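Ankyrin repeat family protein (Enterococcus faecalis, PDB 3HRA) is of unknown function but, as an ankyrin repeat protein, probably serves as a scaffold for binding other proteins. Local coordinates at residues T3-L9 against V21-D27; Y105-I111 against F135-F139. All blocks are in the same frame, centred on the assembly; numbering follows the deposited sequence.

Contact 1. Residues T3-L9 against V21-D27; sequences TYEVGAL and VKEILQD
The N-terminal segment 3-9 is extended from Tyr4 to Val6, makes a type II turn from Glu5 to Ala8, and enters a helix at Ala8, with Gly7 (phi 108°) as N-cap. Against it lies 21-27, the last part of helix 18-25 and the residues that follow; CA atoms are 6.3 Å apart for Leu9-Val21 and 8.6 Å for Thr3-Asp27. Tyr4 (chi1 m, chi2 -75°) reaches from the loop onto this second helix, its OH donating to Glu23 OE2 at 2.7 Å. Glu23 (t, t) also salt-bridges Lys20. Ile24 (m, t) lays CG1 over one face of the Tyr4 ring, a CH-pi contact 4.0 Å from the centroid; at the ring edge Asp27 OD2 lies 3.7 Å from Tyr4 CD2, while OD1 bonds Thr29. Leu9 (t, p) places CD1 4.0 Å from Ile24 CG2 and CD2 4.1 Å from Leu25 CD2. Ala8 and Leu9 begin the antiparallel helix pair of an ankyrin repeat. An amphipathic tyrosine thus closes the aliphatic core, its ring packing while its hydroxyl meets a carboxylate.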
loop_
_atom_site.group_PDB
_atom_site.type_symbol
_atom_site.label_atom_id
_atom_site.label_comp_id
_atom_site.label_asym_id
_atom_site.label_seq_id
_atom_site.Cartn_x
_atom_site.Cartn_y
_atom_site.Cartn_z
ATOM N N THR A 3 -19.829 16.768 -22.496
ATOM C CA THR A 3 -20.381 18.018 -21.987
ATOM C C THR A 3 -20.656 17.908 -20.483
ATOM O O THR A 3 -21.285 18.785 -19.875
ATOM C CB THR A 3 -21.668 18.414 -22.750
ATOM O OG1 THR A 3 -21.441 18.341 -24.166
ATOM C CG2 THR A 3 -22.109 19.827 -22.386
ATOM N N TYR A 4 -20.156 16.834 -19.874
ATOM C CA TYR A 4 -20.273 16.651 -18.435
ATOM C C TYR A 4 -19.641 17.815 -17.672
ATOM O O TYR A 4 -18.642 18.396 -18.105
ATOM C CB TYR A 4 -19.584 15.352 -17.995
ATOM C CG TYR A 4 -20.237 14.071 -18.455
ATOM C CD1 TYR A 4 -21.405 13.616 -17.865
ATOM C CD2 TYR A 4 -19.672 13.303 -19.462
ATOM C CE1 TYR A 4 -21.999 12.430 -18.275
ATOM C CE2 TYR A 4 -20.258 12.114 -19.885
ATOM C CZ TYR A 4 -21.416 11.681 -19.282
ATOM O OH TYR A 4 -21.990 10.494 -19.698
ATOM N N GLU A 5 -20.213 18.134 -16.521
ATOM C CA GLU A 5 -19.657 19.170 -15.666
ATOM C C GLU A 5 -18.533 18.560 -14.843
ATOM O O GLU A 5 -18.548 17.346 -14.573
ATOM C CB GLU A 5 -20.741 19.732 -14.741
ATOM C CG GLU A 5 -21.723 20.697 -15.412
ATOM C CD GLU A 5 -22.928 21.016 -14.522
ATOM O OE1 GLU A 5 -23.366 20.111 -13.767
ATOM O OE2 GLU A 5 -23.444 22.160 -14.580
ATOM N N VAL A 6 -17.552 19.380 -14.451
ATOM C CA VAL A 6 -16.527 18.904 -13.517
ATOM C C VAL A 6 -17.218 18.331 -12.289
ATOM O O VAL A 6 -18.117 18.961 -11.726
ATOM C CB VAL A 6 -15.577 20.029 -13.057
ATOM C CG1 VAL A 6 -14.523 19.482 -12.077
ATOM C CG2 VAL A 6 -14.920 20.693 -14.247
ATOM N N GLY A 7 -16.805 17.134 -11.873
ATOM C CA GLY A 7 -17.375 16.516 -10.691
ATOM C C GLY A 7 -18.287 15.350 -10.975
ATOM O O GLY A 7 -18.615 14.593 -10.064
ATOM N N ALA A 8 -18.703 15.203 -12.235
ATOM C CA ALA A 8 -19.602 14.116 -12.620
ATOM C C ALA A 8 -19.041 12.745 -12.232
ATOM O O ALA A 8 -19.753 11.886 -11.692
ATOM C CB ALA A 8 -19.901 14.172 -14.130
ATOM N N LEU A 9 -17.758 12.547 -12.516
ATOM C CA LEU A 9 -17.112 11.255 -12.299
ATOM C C LEU A 9 -16.872 11.017 -10.813
ATOM O O LEU A 9 -17.014 9.899 -10.341
ATOM C CB LEU A 9 -15.803 11.180 -13.093
ATOM C CG LEU A 9 -15.063 9.836 -13.188
ATOM C CD1 LEU A 9 -15.947 8.777 -13.874
ATOM C CD2 LEU A 9 -13.760 10.037 -13.987
ATOM N N VAL A 21 -20.044 5.275 -14.049
ATOM C CA VAL A 21 -18.612 5.478 -14.288
ATOM C C VAL A 21 -18.217 5.134 -15.718
ATOM O O VAL A 21 -17.569 5.930 -16.394
ATOM C CB VAL A 21 -17.738 4.681 -13.306
ATOM C CG1 VAL A 21 -16.279 4.668 -13.796
ATOM C CG2 VAL A 21 -17.831 5.290 -11.943
ATOM N N LYS A 22 -18.643 3.967 -16.193
ATOM C CA LYS A 22 -18.285 3.523 -17.534
ATOM C C LYS A 22 -18.929 4.400 -18.599
ATOM O O LYS A 22 -18.314 4.659 -19.626
ATOM C CB LYS A 22 -18.636 2.050 -17.732
ATOM C CG LYS A 22 -17.742 1.148 -16.934
ATOM C CD LYS A 22 -18.144 -0.322 -17.017
ATOM C CE LYS A 22 -17.022 -1.212 -16.508
ATOM N NZ LYS A 22 -17.274 -2.660 -16.783
ATOM N N GLU A 23 -20.160 4.843 -18.341
ATOM C CA GLU A 23 -20.852 5.783 -19.212
ATOM C C GLU A 23 -20.032 7.058 -19.386
ATOM O O GLU A 23 -19.827 7.519 -20.500
ATOM C CB GLU A 23 -22.249 6.129 -18.659
ATOM C CG GLU A 23 -22.924 7.303 -19.376
ATOM C CD GLU A 23 -23.970 8.013 -18.510
ATOM O OE1 GLU A 23 -25.001 7.381 -18.237
ATOM O OE2 GLU A 23 -23.767 9.202 -18.116
ATOM N N ILE A 24 -19.573 7.633 -18.277
ATOM C CA ILE A 24 -18.811 8.875 -18.350
ATOM C C ILE A 24 -17.475 8.674 -19.062
ATOM O O ILE A 24 -17.049 9.520 -19.845
ATOM C CB ILE A 24 -18.579 9.475 -16.952
ATOM C CG1 ILE A 24 -19.914 9.928 -16.336
ATOM C CG2 ILE A 24 -17.581 10.637 -17.026
ATOM C CD1 ILE A 24 -19.833 10.176 -14.836
ATOM N N LEU A 25 -16.825 7.546 -18.806
ATOM C CA LEU A 25 -15.494 7.295 -19.357
ATOM C C LEU A 25 -15.531 7.101 -20.878
ATOM O O LEU A 25 -14.496 7.177 -21.553
ATOM C CB LEU A 25 -14.855 6.078 -18.683
ATOM C CG LEU A 25 -14.442 6.281 -17.229
ATOM C CD1 LEU A 25 -13.840 5.019 -16.642
ATOM C CD2 LEU A 25 -13.461 7.466 -17.114
ATOM N N GLN A 26 -16.723 6.872 -21.421
ATOM C CA GLN A 26 -16.879 6.735 -22.874
ATOM C C GLN A 26 -16.621 8.083 -23.571
ATOM O O GLN A 26 -16.305 8.130 -24.757
ATOM C CB GLN A 26 -18.268 6.180 -23.216
ATOM C CG GLN A 26 -18.490 5.851 -24.688
ATOM C CD GLN A 26 -19.101 7.007 -25.495
ATOM O OE1 GLN A 26 -19.287 6.891 -26.711
ATOM N NE2 GLN A 26 -19.420 8.109 -24.829
ATOM N N ASP A 27 -16.745 9.168 -22.811
ATOM C CA ASP A 27 -16.411 10.514 -23.281
ATOM C C ASP A 27 -14.896 10.688 -23.289
ATOM O O ASP A 27 -14.260 10.798 -22.231
ATOM C CB ASP A 27 -17.083 11.557 -22.378
ATOM C CG ASP A 27 -16.580 12.982 -22.625
ATOM O OD1 ASP A 27 -15.944 13.239 -23.671
ATOM O OD2 ASP A 27 -16.822 13.849 -21.757
#

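Contact 2. Residues Y105-I111 against F135-F139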
loop_
_atom_site.group_PDB
_atom_site.type_symbol
_atom_site.label_atom_id
_atom_site.label_comp_id
_atom_site.label_asym_id
_atom_site.label_seq_id
_atom_site.Cartn_x
_atom_site.Cartn_y
_atom_site.Cartn_z
ATOM N N TYR A 105 3.679 9.240 6.759
ATOM C CA TYR A 105 4.723 8.917 7.739
ATOM C C TYR A 105 6.060 8.671 7.058
ATOM O O TYR A 105 7.007 8.192 7.680
ATOM C CB TYR A 105 4.337 7.698 8.579
ATOM C CG TYR A 105 3.024 7.874 9.290
ATOM C CD1 TYR A 105 1.952 7.036 9.022
ATOM C CD2 TYR A 105 2.849 8.901 10.216
ATOM C CE1 TYR A 105 0.725 7.215 9.672
ATOM C CE2 TYR A 105 1.647 9.086 10.857
ATOM C CZ TYR A 105 0.595 8.240 10.590
ATOM O OH TYR A 105 -0.602 8.432 11.244
ATOM N N GLY A 106 6.122 8.991 5.770
ATOM C CA GLY A 106 7.357 8.841 5.010
ATOM C C GLY A 106 7.625 7.418 4.575
ATOM O O GLY A 106 8.754 7.075 4.206
ATOM N N GLY A 107 6.586 6.586 4.636
ATOM C CA GLY A 107 6.694 5.195 4.247
ATOM C C GLY A 107 6.285 4.944 2.797
ATOM O O GLY A 107 5.833 5.847 2.080
ATOM N N ASN A 108 6.447 3.697 2.368
ATOM C CA ASN A 108 6.045 3.256 1.029
ATOM C C ASN A 108 4.771 2.401 1.086
ATOM O O ASN A 108 4.008 2.489 2.048
ATOM C CB ASN A 108 7.192 2.458 0.397
ATOM C CG ASN A 108 7.620 1.272 1.243
ATOM O OD1 ASN A 108 7.011 0.968 2.278
ATOM N ND2 ASN A 108 8.687 0.600 0.815
ATOM N N ALA A 109 4.531 1.575 0.068
ATOM C CA ALA A 109 3.376 0.676 0.126
ATOM C C ALA A 109 3.602 -0.576 0.979
ATOM O O ALA A 109 2.655 -1.112 1.564
ATOM C CB ALA A 109 2.896 0.298 -1.286
ATOM N N LEU A 110 4.854 -1.020 1.069
ATOM C CA LEU A 110 5.206 -2.300 1.700
ATOM C C LEU A 110 5.230 -2.254 3.240
ATOM O O LEU A 110 4.777 -3.176 3.903
ATOM C CB LEU A 110 6.561 -2.766 1.154
ATOM C CG LEU A 110 7.154 -4.101 1.611
ATOM C CD1 LEU A 110 6.168 -5.230 1.448
ATOM C CD2 LEU A 110 8.438 -4.407 0.832
ATOM N N ILE A 111 5.765 -1.176 3.807
ATOM C CA ILE A 111 5.805 -1.046 5.259
ATOM C C ILE A 111 4.426 -1.202 5.920
ATOM O O ILE A 111 4.264 -2.042 6.794
ATOM C CB ILE A 111 6.513 0.246 5.709
ATOM C CG1 ILE A 111 8.002 0.180 5.319
ATOM C CG2 ILE A 111 6.368 0.417 7.211
ATOM C CD1 ILE A 111 8.788 1.492 5.562
ATOM N N PHE A 135 13.523 -0.300 2.959
ATOM C CA PHE A 135 13.145 1.102 3.026
ATOM C C PHE A 135 12.741 1.438 4.456
ATOM O O PHE A 135 12.238 0.581 5.183
ATOM C CB PHE A 135 11.972 1.374 2.081
ATOM C CG PHE A 135 11.672 2.841 1.904
ATOM C CD1 PHE A 135 12.501 3.632 1.129
ATOM C CD2 PHE A 135 10.572 3.426 2.526
ATOM C CE1 PHE A 135 12.234 5.001 0.963
ATOM C CE2 PHE A 135 10.294 4.781 2.360
ATOM C CZ PHE A 135 11.127 5.565 1.574
ATOM N N GLN A 136 12.995 2.671 4.877
ATOM C CA GLN A 136 12.613 3.115 6.214
ATOM C C GLN A 136 11.696 4.316 6.162
ATOM O O GLN A 136 11.864 5.214 5.319
ATOM C CB GLN A 136 13.853 3.495 7.025
ATOM C CG GLN A 136 14.700 2.306 7.480
ATOM C CD GLN A 136 15.986 2.756 8.144
ATOM O OE1 GLN A 136 16.097 2.793 9.375
ATOM N NE2 GLN A 136 16.966 3.109 7.329
ATOM N N ASN A 137 10.741 4.364 7.082
ATOM C CA ASN A 137 9.890 5.548 7.203
ATOM C C ASN A 137 10.475 6.594 8.162
ATOM O O ASN A 137 11.655 6.500 8.542
ATOM C CB ASN A 137 8.434 5.179 7.541
ATOM C CG ASN A 137 8.277 4.430 8.878
ATOM O OD1 ASN A 137 7.317 3.670 9.048
ATOM N ND2 ASN A 137 9.196 4.634 9.812
ATOM N N ASP A 138 9.669 7.596 8.533
ATOM C CA ASP A 138 10.166 8.740 9.320
ATOM C C ASP A 138 10.671 8.341 10.700
ATOM O O ASP A 138 11.475 9.059 11.303
ATOM C CB ASP A 138 9.098 9.828 9.499
ATOM C CG ASP A 138 8.876 10.641 8.250
ATOM O OD1 ASP A 138 7.898 11.413 8.229
ATOM O OD2 ASP A 138 9.669 10.509 7.287
ATOM N N PHE A 139 10.186 7.201 11.186
ATOM C CA PHE A 139 10.578 6.670 12.480
ATOM C C PHE A 139 11.797 5.767 12.391
ATOM O O PHE A 139 12.279 5.301 13.417
ATOM C CB PHE A 139 9.414 5.896 13.122
ATOM C CG PHE A 139 8.100 6.613 13.031
ATOM C CD1 PHE A 139 7.812 7.669 13.886
ATOM C CD2 PHE A 139 7.148 6.233 12.098
ATOM C CE1 PHE A 139 6.605 8.340 13.806
ATOM C CE2 PHE A 139 5.929 6.909 12.010
ATOM C CZ PHE A 139 5.660 7.957 12.868
HETATM O O HOH W 1 11.206 7.886 3.998
#
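Tyr105 opens the contact with its backbone: its O accepts a hydrogen bond from Asp138 N (2.9 Å, 159° at the hydrogen), which ties the two loop segments together. Its side chain meets Phe139 obliquely, with centroids 6.0 Å apart and planes at 41°, and Tyr105 CB lies 3.9 Å from Phe139 CE2. At Gly106 phi is positive and a CB would clash with Asp138 OD2, so the close approach of that carboxylate depends on the missing side chain. Gly106 O takes a CA-H...O contact from Asn137 CA (3.6 Å) and lies near the edge of the Phe135 ring, 3.3 Å from CE2. A water donates to both Gly106 O (2.6 Å) and Gln136 O (3.1 Å), bridging two carbonyls that could not bond each other directly. Gly107 and Asn137 form the closest CA pair, 4.4 Å apart. Asn108 then turns its side chain back on its own segment, OD1 accepting from Ile111 N at 2.9 Å to cap the start of the helix, while ND2 packs 3.6 Å from Phe135 CB. Leu110 packs on helix 119-128 of the same repeat. Ile111 instead faces the next repeat: its CD1 sits 3.6 Å from Phe135 O and 4.0 Å from Phe135 CD2, at the edge of that ring. Such pairing of equivalent loops, each leading into the first helix of its repeat, is typical of the ankyrin fold, where successive hairpin loops stack side by side along the solenoid.

Overall arrangement
Contacts 1 and 2 sit at different levels of one elongated ankyrin solenoid, on opposite sides of the chain's centre. Contact 1 lies at the N-terminal end, its centre about 28 Å from that of the chain, whereas contact 2 is an interior junction, its centre about 10 Å away. Their centres are about 35 Å apart and their nearest atoms about 23 Å, so they do not touch. The first joins the start of helix 8-14 and the loop before it to helix 18-25 of the same repeat, largely through side chains; the second joins the loops of successive repeats, with backbone and water bonds among its links. Together they represent packing within a repeat and stacking between repeats.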